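Local coordinates for putative uncharacterized protein (Emericella nidulans, PDB 3PGB) that probably oxidises primary amines by means of a copper ion and a topaquinone cofactor formed within its own chain, at residues A[220-225]-A[250-255]; A[378-383]-A[498-503]; A[403-408]-A[662-667]; A[639-644]-A[656-661]. One frame throughout, in Å; residues are numbered along the deposited sequence.

Interaction 1. Residues A[220-225]-A[250-255]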
loop_
_atom_site.group_PDB
_atom_site.type_symbol
_atom_site.label_atom_id
_atom_site.label_comp_id
_atom_site.label_asym_id
_atom_site.label_seq_id
_atom_site.Cartn_x
_atom_site.Cartn_y
_atom_site.Cartn_z
ATOM N N ASP A 220 6.555 4.418 39.278
ATOM C CA ASP A 220 6.188 5.714 38.721
ATOM C C ASP A 220 4.668 5.849 38.697
ATOM O O ASP A 220 3.966 4.850 38.594
ATOM C CB ASP A 220 6.749 5.834 37.304
ATOM C CG ASP A 220 6.859 7.268 36.837
ATOM O OD1 ASP A 220 6.617 7.512 35.633
ATOM O OD2 ASP A 220 7.196 8.147 37.664
ATOM N N ILE A 221 4.171 7.081 38.791
ATOM C CA ILE A 221 2.733 7.357 38.764
ATOM C C ILE A 221 2.381 8.384 37.685
ATOM O O ILE A 221 2.915 9.499 37.673
ATOM C CB ILE A 221 2.241 7.920 40.110
ATOM C CG1 ILE A 221 2.550 6.951 41.255
ATOM C CG2 ILE A 221 0.739 8.209 40.048
ATOM C CD1 ILE A 221 2.249 7.523 42.621
ATOM N N TRP A 222 1.481 8.001 36.785
ATOM C CA TRP A 222 0.919 8.921 35.800
ATOM C C TRP A 222 -0.323 8.311 35.165
ATOM O O TRP A 222 -0.601 7.125 35.363
ATOM C CB TRP A 222 1.946 9.310 34.730
ATOM C CG TRP A 222 2.568 8.171 33.986
ATOM C CD1 TRP A 222 3.551 7.346 34.431
ATOM C CD2 TRP A 222 2.289 7.771 32.637
ATOM N NE1 TRP A 222 3.893 6.445 33.457
ATOM C CE2 TRP A 222 3.131 6.681 32.345
ATOM C CE3 TRP A 222 1.406 8.225 31.654
ATOM C CZ2 TRP A 222 3.112 6.029 31.113
ATOM C CZ3 TRP A 222 1.385 7.575 30.424
ATOM C CH2 TRP A 222 2.233 6.487 30.166
ATOM N N GLY A 223 -1.067 9.116 34.410
ATOM C CA GLY A 223 -2.372 8.694 33.924
ATOM C C GLY A 223 -2.838 9.267 32.599
ATOM O O GLY A 223 -2.263 8.982 31.548
ATOM N N ILE A 224 -3.882 10.089 32.658
ATOM C CA ILE A 224 -4.703 10.370 31.484
ATOM C C ILE A 224 -4.388 11.682 30.774
ATOM O O ILE A 224 -3.905 12.638 31.382
ATOM C CB ILE A 224 -6.216 10.322 31.832
ATOM C CG1 ILE A 224 -6.616 11.475 32.764
ATOM C CG2 ILE A 224 -6.550 8.988 32.452
ATOM C CD1 ILE A 224 -8.095 11.519 33.102
ATOM N N ASP A 225 -4.681 11.687 29.474
ATOM C CA ASP A 225 -4.616 12.865 28.629
ATOM C C ASP A 225 -5.728 12.696 27.588
ATOM O O ASP A 225 -5.734 11.715 26.845
ATOM C CB ASP A 225 -3.243 12.953 27.949
ATOM C CG ASP A 225 -3.056 14.233 27.117
ATOM O OD1 ASP A 225 -4.012 15.020 26.962
ATOM O OD2 ASP A 225 -1.930 14.442 26.609
ATOM N N SER A 250 11.440 1.510 28.211
ATOM C CA SER A 250 10.404 0.486 28.128
ATOM C C SER A 250 9.261 0.621 29.153
ATOM O O SER A 250 8.483 -0.316 29.324
ATOM C CB SER A 250 11.067 -0.885 28.274
ATOM O OG SER A 250 11.664 -1.020 29.553
ATOM N N GLU A 251 9.133 1.775 29.807
ATOM C CA GLU A 251 8.162 1.922 30.895
ATOM C C GLU A 251 6.717 1.738 30.444
ATOM O O GLU A 251 5.909 1.157 31.174
ATOM C CB GLU A 251 8.304 3.273 31.594
ATOM C CG GLU A 251 7.353 3.425 32.794
ATOM C CD GLU A 251 7.635 4.656 33.634
ATOM O OE1 GLU A 251 6.658 5.328 34.026
ATOM O OE2 GLU A 251 8.823 4.956 33.894
ATOM N N THR A 252 6.390 2.218 29.245
ATOM C CA THR A 252 5.028 2.088 28.727
ATOM C C THR A 252 4.604 0.623 28.503
ATOM O O THR A 252 3.439 0.367 28.237
ATOM C CB THR A 252 4.804 2.912 27.424
ATOM O OG1 THR A 252 5.488 2.298 26.322
ATOM C CG2 THR A 252 5.279 4.351 27.595
ATOM N N LEU A 253 5.543 -0.319 28.606
ATOM C CA LEU A 253 5.234 -1.757 28.653
ATOM C C LEU A 253 5.108 -2.335 30.069
ATOM O O LEU A 253 4.999 -3.548 30.214
ATOM C CB LEU A 253 6.312 -2.563 27.920
ATOM C CG LEU A 253 6.515 -2.277 26.432
ATOM C CD1 LEU A 253 7.540 -3.249 25.863
ATOM C CD2 LEU A 253 5.199 -2.350 25.666
ATOM N N LEU A 254 5.108 -1.488 31.099
ATOM C CA LEU A 254 5.176 -1.956 32.488
ATOM C C LEU A 254 4.054 -1.435 33.413
ATOM O O LEU A 254 4.328 -1.000 34.528
ATOM C CB LEU A 254 6.543 -1.571 33.077
ATOM C CG LEU A 254 7.774 -1.988 32.267
ATOM C CD1 LEU A 254 9.043 -1.460 32.920
ATOM C CD2 LEU A 254 7.834 -3.516 32.089
ATOM N N PRO A 255 2.786 -1.502 32.970
ATOM C CA PRO A 255 1.689 -1.097 33.859
ATOM C C PRO A 255 1.548 -2.042 35.053
ATOM O O PRO A 255 1.935 -3.209 34.954
ATOM C CB PRO A 255 0.458 -1.192 32.957
ATOM C CG PRO A 255 0.817 -2.203 31.925
ATOM C CD PRO A 255 2.287 -2.042 31.692
#
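Glu251 throws CG to the far side from its backbone N (chi1 -177°) and stays extended beyond it, while Trp222 keeps CG between its backbone N and carbonyl carbon (chi1 56°). The two side chains thereby slide past each other in opposite directions, and the carboxylate arrives at the edge of the indole. Trp222 NE1 donates to Glu251 OE1 over 3.0 Å; the bond is bent, with an N-H...O angle of 145°, and it uses the anti side of the oxygen. The same OE1 lies 2.7 Å from Asp220 OD1, so one of the two acids probably holds a proton. Their carboxylates cross at nearly a right angle, and Asp220 CB also comes within 3.3 Å of Glu251 OE1. The strand 219-223 carrying Asp220 and Trp222 is an edge strand, within this chain, of a five-stranded antiparallel sheet, consistent with one of the small N-terminal domains of copper amine oxidases, and Glu251 starts a 3-10 turn in the loop between strands 235-242 and 255-263. That turn is closed by Leu254 N bonding Glu251 O at 2.8 Å. Trp222 also stacks with Trp241 of the adjacent strand. Farther along the indole, Trp222 CZ2 is only loosely approached, at 4.5 Å, by Thr252 CG2, whereas Thr252 OG1 turns to the backbone O of Ile508.

Interaction 2. Residues A[378-383]-A[498-503]; sequences YELGLQ and IGVEVR
Next to Leu380, which meets Val500 across the contact, Glu379 OE2 forms a salt bridge with Lys539 NZ. The setting is the beta-sandwich of the copper amine oxidase catalytic domain. Strand 374-389 pairs with strands 363-371 and 532-542, whereas strand 498-504 pairs with 486-492 and 714-722, so segments 378-383 and 498-503 face each other through side chains. They run in roughly the same direction, with Leu380 and Val500 CA atoms 9.1 Å apart. Leu380 and Val500 reach toward each other tip to tip, and Leu380 CD2 touches Val500 CG2 at 3.7 Å. With CG opposite the backbone N (chi1 -177°), the Leu380 branch reaches toward Val500, and CD1 also comes within 4.2 Å of Val500 CG2. Ile498, two residues earlier and on the same side of its strand, adds a looser contact. Phe719 packs on Leu380 and Ile498, and Tyr490 on Leu380 and Val500, which extends the apolar packing around the three side chains. Farther along the second strand, Arg503 makes a cation-pi contact with Tyr454 of the second subunit. The backbone of Glu379 pairs with Asp541, a ligand of a calcium ion that lies about 11 Å from the Leu380 side chain. On the Ile498 side, the methyl CG2 stands 4.3 Å from Leu380 CD2.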
loop_
_atom_site.group_PDB
_atom_site.type_symbol
_atom_site.label_atom_id
_atom_site.label_comp_id
_atom_site.label_asym_id
_atom_site.label_seq_id
_atom_site.Cartn_x
_atom_site.Cartn_y
_atom_site.Cartn_z
ATOM N N TYR A 378 -1.179 24.613 -2.758
ATOM C CA TYR A 378 -0.622 25.758 -2.039
ATOM C C TYR A 378 0.034 25.297 -0.741
ATOM O O TYR A 378 1.055 25.842 -0.335
ATOM C CB TYR A 378 -1.701 26.818 -1.739
ATOM C CG TYR A 378 -1.219 27.919 -0.812
ATOM C CD1 TYR A 378 -0.425 28.958 -1.285
ATOM C CD2 TYR A 378 -1.537 27.903 0.540
ATOM C CE1 TYR A 378 0.029 29.958 -0.440
ATOM C CE2 TYR A 378 -1.085 28.898 1.395
ATOM C CZ TYR A 378 -0.301 29.921 0.899
ATOM O OH TYR A 378 0.148 30.906 1.750
ATOM N N GLU A 379 -0.565 24.296 -0.100
ATOM C CA GLU A 379 -0.136 23.839 1.216
ATOM C C GLU A 379 -0.490 22.363 1.431
ATOM O O GLU A 379 -1.597 21.932 1.103
ATOM C CB GLU A 379 -0.790 24.696 2.308
ATOM C CG GLU A 379 -0.355 24.327 3.734
ATOM C CD GLU A 379 -1.123 25.073 4.818
ATOM O OE1 GLU A 379 -0.731 24.946 5.996
ATOM O OE2 GLU A 379 -2.120 25.774 4.503
ATOM N N LEU A 380 0.469 21.605 1.964
ATOM C CA LEU A 380 0.284 20.203 2.352
ATOM C C LEU A 380 1.030 19.987 3.667
ATOM O O LEU A 380 2.213 20.287 3.759
ATOM C CB LEU A 380 0.834 19.273 1.268
ATOM C CG LEU A 380 0.684 17.749 1.410
ATOM C CD1 LEU A 380 -0.764 17.317 1.588
ATOM C CD2 LEU A 380 1.288 17.046 0.187
ATOM N N GLY A 381 0.354 19.491 4.693
ATOM C CA GLY A 381 1.031 19.320 5.981
ATOM C C GLY A 381 0.228 18.651 7.071
ATOM O O GLY A 381 -0.995 18.727 7.091
ATOM N N LEU A 382 0.933 17.982 7.977
ATOM C CA LEU A 382 0.312 17.386 9.162
ATOM C C LEU A 382 -0.407 18.462 9.979
ATOM O O LEU A 382 0.082 19.585 10.130
ATOM C CB LEU A 382 1.369 16.688 10.026
ATOM C CG LEU A 382 0.900 16.007 11.314
ATOM C CD1 LEU A 382 -0.220 14.992 11.047
ATOM C CD2 LEU A 382 2.088 15.341 12.013
ATOM N N GLN A 383 -1.584 18.115 10.477
ATOM C CA GLN A 383 -2.402 19.045 11.241
ATOM C C GLN A 383 -2.541 18.630 12.700
ATOM O O GLN A 383 -2.497 19.480 13.587
ATOM C CB GLN A 383 -3.773 19.161 10.595
ATOM C CG GLN A 383 -3.724 19.835 9.250
ATOM C CD GLN A 383 -3.356 21.278 9.382
ATOM O OE1 GLN A 383 -4.128 22.066 9.914
ATOM N NE2 GLN A 383 -2.156 21.634 8.936
ATOM N N ILE A 498 1.935 12.364 -6.263
ATOM C CA ILE A 498 2.432 12.837 -4.976
ATOM C C ILE A 498 1.902 11.886 -3.933
ATOM O O ILE A 498 0.716 11.567 -3.951
ATOM C CB ILE A 498 1.889 14.243 -4.644
ATOM C CG1 ILE A 498 2.334 15.264 -5.703
ATOM C CG2 ILE A 498 2.326 14.668 -3.235
ATOM C CD1 ILE A 498 1.361 16.406 -5.905
ATOM N N GLY A 499 2.759 11.435 -3.023
ATOM C CA GLY A 499 2.343 10.504 -1.972
ATOM C C GLY A 499 2.582 11.077 -0.592
ATOM O O GLY A 499 3.613 11.710 -0.349
ATOM N N VAL A 500 1.626 10.870 0.309
ATOM C CA VAL A 500 1.802 11.212 1.717
ATOM C C VAL A 500 1.628 9.942 2.545
ATOM O O VAL A 500 0.580 9.308 2.490
ATOM C CB VAL A 500 0.795 12.285 2.174
ATOM C CG1 VAL A 500 1.107 12.738 3.601
ATOM C CG2 VAL A 500 0.805 13.475 1.212
ATOM N N GLU A 501 2.665 9.571 3.293
ATOM C CA GLU A 501 2.664 8.341 4.087
ATOM C C GLU A 501 3.040 8.579 5.540
ATOM O O GLU A 501 3.793 9.500 5.865
ATOM C CB GLU A 501 3.680 7.348 3.532
ATOM C CG GLU A 501 3.298 6.687 2.231
ATOM C CD GLU A 501 4.398 5.771 1.719
ATOM O OE1 GLU A 501 5.015 5.045 2.540
ATOM O OE2 GLU A 501 4.652 5.784 0.495
ATOM N N VAL A 502 2.527 7.710 6.405
ATOM C CA VAL A 502 3.040 7.586 7.761
ATOM C C VAL A 502 3.229 6.114 8.098
ATOM O O VAL A 502 2.435 5.263 7.697
ATOM C CB VAL A 502 2.107 8.236 8.800
ATOM C CG1 VAL A 502 0.756 7.536 8.821
ATOM C CG2 VAL A 502 2.761 8.216 10.184
ATOM N N ARG A 503 4.308 5.820 8.809
ATOM C CA ARG A 503 4.458 4.528 9.448
ATOM C C ARG A 503 4.740 4.741 10.932
ATOM O O ARG A 503 5.246 5.792 11.334
ATOM C CB ARG A 503 5.564 3.707 8.785
ATOM C CG ARG A 503 5.371 3.479 7.306
ATOM C CD ARG A 503 6.562 2.774 6.680
ATOM N NE ARG A 503 6.279 2.387 5.302
ATOM C CZ ARG A 503 5.762 1.225 4.916
ATOM N NH1 ARG A 503 5.464 0.272 5.797
ATOM N NH2 ARG A 503 5.542 1.008 3.625
#

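Interaction 3. Residues A[403-408]-A[662-667]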
loop_
_atom_site.group_PDB
_atom_site.type_symbol
_atom_site.label_atom_id
_atom_site.label_comp_id
_atom_site.label_asym_id
_atom_site.label_seq_id
_atom_site.Cartn_x
_atom_site.Cartn_y
_atom_site.Cartn_z
ATOM N N ASP A 403 -1.327 14.975 19.740
ATOM C CA ASP A 403 0.131 15.100 19.857
ATOM C C ASP A 403 0.725 16.497 19.669
ATOM O O ASP A 403 1.842 16.745 20.114
ATOM C CB ASP A 403 0.825 14.123 18.898
ATOM C CG ASP A 403 0.881 12.710 19.443
ATOM O OD1 ASP A 403 1.017 12.542 20.677
ATOM O OD2 ASP A 403 0.805 11.765 18.629
ATOM N N SER A 404 0.004 17.409 19.024
ATOM C CA SER A 404 0.542 18.753 18.818
ATOM C C SER A 404 0.642 19.528 20.135
ATOM O O SER A 404 1.333 20.539 20.202
ATOM C CB SER A 404 -0.270 19.530 17.784
ATOM O OG SER A 404 -1.513 19.929 18.303
ATOM N N TYR A 405 -0.040 19.053 21.174
ATOM C CA TYR A 405 0.151 19.565 22.534
ATOM C C TYR A 405 1.616 19.399 22.945
ATOM O O TYR A 405 2.231 20.327 23.473
ATOM C CB TYR A 405 -0.758 18.820 23.518
ATOM C CG TYR A 405 -0.525 19.174 24.974
ATOM C CD1 TYR A 405 -1.093 20.316 25.532
ATOM C CD2 TYR A 405 0.260 18.365 25.792
ATOM C CE1 TYR A 405 -0.882 20.650 26.871
ATOM C CE2 TYR A 405 0.477 18.694 27.136
ATOM C CZ TYR A 405 -0.094 19.839 27.663
ATOM O OH TYR A 405 0.111 20.172 28.981
ATOM N N TYR A 406 2.168 18.216 22.699
ATOM C CA TYR A 406 3.571 17.945 22.992
ATOM C C TYR A 406 4.436 18.543 21.893
ATOM O O TYR A 406 5.534 19.048 22.162
ATOM C CB TYR A 406 3.807 16.442 23.129
ATOM C CG TYR A 406 2.979 15.823 24.232
ATOM C CD1 TYR A 406 1.784 15.171 23.950
ATOM C CD2 TYR A 406 3.375 15.923 25.570
ATOM C CE1 TYR A 406 1.013 14.618 24.963
ATOM C CE2 TYR A 406 2.612 15.368 26.592
ATOM C CZ TYR A 406 1.431 14.720 26.284
ATOM O OH TYR A 406 0.660 14.169 27.293
ATOM N N GLY A 407 3.912 18.495 20.664
ATOM C CA GLY A 407 4.575 19.045 19.487
ATOM C C GLY A 407 5.376 18.003 18.730
ATOM O O GLY A 407 6.094 17.226 19.333
ATOM N N PHE A 408 5.257 17.989 17.405
ATOM C CA PHE A 408 6.107 17.149 16.552
ATOM C C PHE A 408 7.511 17.743 16.357
ATOM O O PHE A 408 8.497 17.011 16.294
ATOM C CB PHE A 408 5.444 16.932 15.184
ATOM C CG PHE A 408 4.328 15.932 15.212
ATOM C CD1 PHE A 408 4.565 14.605 14.889
ATOM C CD2 PHE A 408 3.045 16.308 15.585
ATOM C CE1 PHE A 408 3.546 13.668 14.923
ATOM C CE2 PHE A 408 2.021 15.370 15.625
ATOM C CZ PHE A 408 2.280 14.047 15.292
ATOM N N TYR A 662 -3.790 23.238 22.304
ATOM C CA TYR A 662 -4.458 23.225 23.605
ATOM C C TYR A 662 -5.962 22.979 23.510
ATOM O O TYR A 662 -6.710 23.382 24.414
ATOM C CB TYR A 662 -4.197 24.543 24.363
ATOM C CG TYR A 662 -2.746 24.953 24.440
ATOM C CD1 TYR A 662 -1.749 24.025 24.718
ATOM C CD2 TYR A 662 -2.374 26.275 24.256
ATOM C CE1 TYR A 662 -0.408 24.403 24.783
ATOM C CE2 TYR A 662 -1.041 26.664 24.319
ATOM C CZ TYR A 662 -0.066 25.725 24.582
ATOM O OH TYR A 662 1.250 26.115 24.651
ATOM N N ASN A 663 -6.418 22.320 22.438
ATOM C CA ASN A 663 -7.796 21.810 22.403
ATOM C C ASN A 663 -8.041 20.899 23.622
ATOM O O ASN A 663 -9.123 20.896 24.201
ATOM C CB ASN A 663 -8.092 21.039 21.102
ATOM C CG ASN A 663 -8.413 21.954 19.900
ATOM O OD1 ASN A 663 -8.378 23.185 19.986
ATOM N ND2 ASN A 663 -8.728 21.332 18.771
ATOM N N SER A 664 -7.019 20.142 24.009
ATOM C CA SER A 664 -7.066 19.259 25.178
ATOM C C SER A 664 -7.305 19.974 26.514
ATOM O O SER A 664 -7.678 19.342 27.497
ATOM C CB SER A 664 -5.742 18.507 25.290
ATOM O OG SER A 664 -4.676 19.416 25.503
ATOM N N GLN A 665 -7.055 21.279 26.558
ATOM C CA GLN A 665 -7.190 22.041 27.795
ATOM C C GLN A 665 -8.640 22.416 28.077
ATOM O O GLN A 665 -8.995 22.689 29.222
ATOM C CB GLN A 665 -6.314 23.300 27.755
ATOM C CG GLN A 665 -4.833 23.018 27.535
ATOM C CD GLN A 665 -4.263 22.045 28.548
ATOM O OE1 GLN A 665 -3.857 22.440 29.645
ATOM N NE2 GLN A 665 -4.226 20.758 28.183
ATOM N N ASP A 666 -9.471 22.416 27.037
ATOM C CA ASP A 666 -10.878 22.782 27.170
ATOM C C ASP A 666 -11.712 22.044 26.110
ATOM O O ASP A 666 -12.160 22.622 25.116
ATOM C CB ASP A 666 -11.018 24.303 27.049
ATOM C CG ASP A 666 -12.322 24.826 27.618
ATOM O OD1 ASP A 666 -13.295 24.053 27.718
ATOM O OD2 ASP A 666 -12.368 26.028 27.958
ATOM N N ILE A 667 -11.925 20.754 26.347
ATOM C CA ILE A 667 -12.547 19.889 25.349
ATOM C C ILE A 667 -14.008 20.248 25.060
ATOM O O ILE A 667 -14.532 19.905 24.001
ATOM C CB ILE A 667 -12.413 18.389 25.723
ATOM C CG1 ILE A 667 -13.269 18.027 26.939
ATOM C CG2 ILE A 667 -10.945 18.032 25.973
ATOM C CD1 ILE A 667 -12.960 16.643 27.511
HETATM O O HOH W 1 -1.260 22.283 30.168
#
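Tyr405 meets Tyr662, Ser664 and Gln665 from a helix-like turn that starts at Asp403, the predicted proton acceptor; both segments are loops of the copper amine oxidase catalytic domain, joining strands of its beta-sandwich. Next along the turn, Ser404 OG is hydrogen-bonded to Glu384 OE2. Tyr405, with CG opposite its backbone N (chi1 174°), brings one side of its ring against segment 662-667. Its CD1 faces the edge of the Tyr662 ring, 3.9 Å from Tyr662 CD1, and lies 3.7 Å from Ser664 OG. Tyr405 CE1 is 3.6 Å from Gln665 NE2, part of an amide that gives a fairly straight, nearly in-plane bond to Ser664 OG (3.0 Å). At the ring's far end, Tyr405 OH donates to a water at 2.8 Å, and this water donates to Gln665 OE1 at 2.7 Å, an oxygen that also takes the backbone N of Val180. The other ring flank belongs to Tyr406: Tyr405 CD2 sits over the centre of the Tyr406 ring. At Gly407 the turn closes, N reaching Asp403 O at 2.8 Å.

Interaction 4. Residues A[639-644]-A[656-661]; sequences AHWAEY and PTSAHP
From CB, which points toward Ser658 and Ala659, the Trp641 side chain places CG between its backbone N and carbonyl carbon (chi1 50°), and this turns the pyrrole side of the indole to segment 656-661. CD1 makes the closest approach, 3.7 Å from the backbone O of Ser658, the carbonyl oxygen lying oblique to the indole ring. The next atom, NE1, faces the methyl of Ala659, its CB 4.3 Å away. Over one face of the indole lie the CB atoms of Ala639 and Ala642, both offset toward the rim, so the loop packs on its own tryptophan; Glu384 and Leu386 of strand 374-389, Leu402, Val535 and Asn537 also touch the side chain. Ser658 OG is hydrogen-bonded to Asn537 OD1, and Thr657 OG1 donates to Ala659 O at 2.7 Å, in the carbonyl plane. Beside the tryptophan, His640 ND1 donates to Glu643 OE2 at 2.8 Å from above the carboxylate plane. The Trp641 side chain is about 9 Å from that of Asp403, a position among the loops that connect the sandwich strands of a copper amine oxidase catalytic domain.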
loop_
_atom_site.group_PDB
_atom_site.type_symbol
_atom_site.label_atom_id
_atom_site.label_comp_id
_atom_site.label_asym_id
_atom_site.label_seq_id
_atom_site.Cartn_x
_atom_site.Cartn_y
_atom_site.Cartn_z
ATOM N N ALA A 639 -11.547 16.975 18.726
ATOM C CA ALA A 639 -10.983 16.368 17.514
ATOM C C ALA A 639 -12.082 15.909 16.558
ATOM O O ALA A 639 -12.186 14.725 16.240
ATOM C CB ALA A 639 -10.092 15.206 17.889
ATOM N N HIS A 640 -12.902 16.850 16.097
ATOM C CA HIS A 640 -14.014 16.509 15.202
ATOM C C HIS A 640 -13.561 16.127 13.796
ATOM O O HIS A 640 -14.344 15.598 13.010
ATOM C CB HIS A 640 -15.017 17.659 15.116
ATOM C CG HIS A 640 -15.985 17.701 16.253
ATOM N ND1 HIS A 640 -16.828 16.653 16.549
ATOM C CD2 HIS A 640 -16.271 18.677 17.146
ATOM C CE1 HIS A 640 -17.578 16.975 17.588
ATOM N NE2 HIS A 640 -17.258 18.199 17.968
ATOM N N TRP A 641 -12.310 16.429 13.476
ATOM C CA TRP A 641 -11.723 16.064 12.188
ATOM C C TRP A 641 -11.482 14.558 12.086
ATOM O O TRP A 641 -11.347 14.025 10.985
ATOM C CB TRP A 641 -10.403 16.810 11.973
ATOM C CG TRP A 641 -9.482 16.703 13.134
ATOM C CD1 TRP A 641 -9.327 17.608 14.134
ATOM C CD2 TRP A 641 -8.618 15.611 13.444
ATOM N NE1 TRP A 641 -8.411 17.159 15.045
ATOM C CE2 TRP A 641 -7.959 15.931 14.645
ATOM C CE3 TRP A 641 -8.325 14.396 12.817
ATOM C CZ2 TRP A 641 -7.024 15.083 15.231
ATOM C CZ3 TRP A 641 -7.391 13.557 13.400
ATOM C CH2 TRP A 641 -6.756 13.903 14.594
ATOM N N ALA A 642 -11.422 13.878 13.226
ATOM C CA ALA A 642 -11.154 12.439 13.251
ATOM C C ALA A 642 -12.353 11.588 12.831
ATOM O O ALA A 642 -12.232 10.372 12.739
ATOM C CB ALA A 642 -10.682 12.017 14.633
ATOM N N GLU A 643 -13.498 12.207 12.557
ATOM C CA GLU A 643 -14.744 11.453 12.384
ATOM C C GLU A 643 -15.038 10.968 10.958
ATOM O O GLU A 643 -15.962 10.179 10.768
ATOM C CB GLU A 643 -15.919 12.277 12.903
ATOM C CG GLU A 643 -15.746 12.698 14.364
ATOM C CD GLU A 643 -16.890 13.538 14.884
ATOM O OE1 GLU A 643 -17.843 13.816 14.119
ATOM O OE2 GLU A 643 -16.828 13.914 16.072
ATOM N N TYR A 644 -14.279 11.451 9.968
ATOM C CA TYR A 644 -14.437 11.028 8.568
ATOM C C TYR A 644 -13.074 10.899 7.865
ATOM O O TYR A 644 -12.083 11.478 8.308
ATOM C CB TYR A 644 -15.331 12.013 7.793
ATOM C CG TYR A 644 -16.730 12.169 8.353
ATOM C CD1 TYR A 644 -17.815 11.515 7.773
ATOM C CD2 TYR A 644 -16.970 12.978 9.467
ATOM C CE1 TYR A 644 -19.100 11.655 8.290
ATOM C CE2 TYR A 644 -18.247 13.120 9.991
ATOM C CZ TYR A 644 -19.304 12.452 9.401
ATOM O OH TYR A 644 -20.571 12.590 9.919
ATOM N N PRO A 656 -6.729 28.338 9.102
ATOM C CA PRO A 656 -5.472 27.792 8.571
ATOM C C PRO A 656 -5.220 26.342 8.980
ATOM O O PRO A 656 -4.638 25.575 8.206
ATOM C CB PRO A 656 -4.412 28.711 9.183
ATOM C CG PRO A 656 -5.038 29.202 10.446
ATOM C CD PRO A 656 -6.487 29.354 10.143
ATOM N N THR A 657 -5.665 25.983 10.183
ATOM C CA THR A 657 -5.402 24.676 10.779
ATOM C C THR A 657 -6.700 24.012 11.225
ATOM O O THR A 657 -7.628 24.690 11.645
ATOM C CB THR A 657 -4.489 24.810 12.032
ATOM O OG1 THR A 657 -5.185 25.518 13.071
ATOM C CG2 THR A 657 -3.207 25.558 11.703
ATOM N N SER A 658 -6.756 22.686 11.157
ATOM C CA SER A 658 -7.909 21.940 11.649
ATOM C C SER A 658 -7.874 21.733 13.165
ATOM O O SER A 658 -8.866 21.288 13.747
ATOM C CB SER A 658 -7.995 20.577 10.967
ATOM O OG SER A 658 -6.814 19.823 11.163
ATOM N N ALA A 659 -6.740 22.037 13.801
ATOM C CA ALA A 659 -6.599 21.856 15.242
ATOM C C ALA A 659 -5.868 23.014 15.922
ATOM O O ALA A 659 -5.447 23.977 15.278
ATOM C CB ALA A 659 -5.884 20.555 15.529
ATOM N N HIS A 660 -5.760 22.899 17.244
ATOM C CA HIS A 660 -4.965 23.779 18.075
ATOM C C HIS A 660 -4.348 22.914 19.165
ATOM O O HIS A 660 -5.010 21.997 19.663
ATOM C CB HIS A 660 -5.851 24.844 18.698
ATOM C CG HIS A 660 -5.100 25.910 19.428
ATOM N ND1 HIS A 660 -4.545 25.711 20.673
ATOM C CD2 HIS A 660 -4.830 27.194 19.095
ATOM C CE1 HIS A 660 -3.956 26.825 21.073
ATOM N NE2 HIS A 660 -4.113 27.739 20.131
ATOM N N PRO A 661 -3.081 23.189 19.540
ATOM C CA PRO A 661 -2.384 22.354 20.521
ATOM C C PRO A 661 -3.094 22.195 21.860
ATOM O O PRO A 661 -2.992 21.134 22.478
ATOM C CB PRO A 661 -1.060 23.090 20.734
ATOM C CG PRO A 661 -0.849 23.842 19.510
ATOM C CD PRO A 661 -2.198 24.255 19.026
#

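Overall arrangement
Interactions 2, 3 and 4 all belong to the catalytic domain, and interaction 4 is nested inside the chain loop closed by interaction 3, their centres 11 Å apart. Tyr405 CB packs 3.4 Å from Pro661 O between them. Interactions 2 and 4 are joined by a probable hydrogen bond from Ser658 N to Gln383 OE1, 3.0 Å, while Leu382 CD2 and Phe408 CZ, 3.5 Å apart, connect interactions 2 and 3. Interaction 1 belongs to a separate sheet, yet Asp225 OD2 probably bonds Tyr406 OH of interaction 3 at 2.7 Å. The copper ion is about 11 Å from the Thr252 side chain of interaction 1 and about 14 Å from that of Trp641 in interaction 4; the predicted catalytic Asp403 belongs to interaction 3.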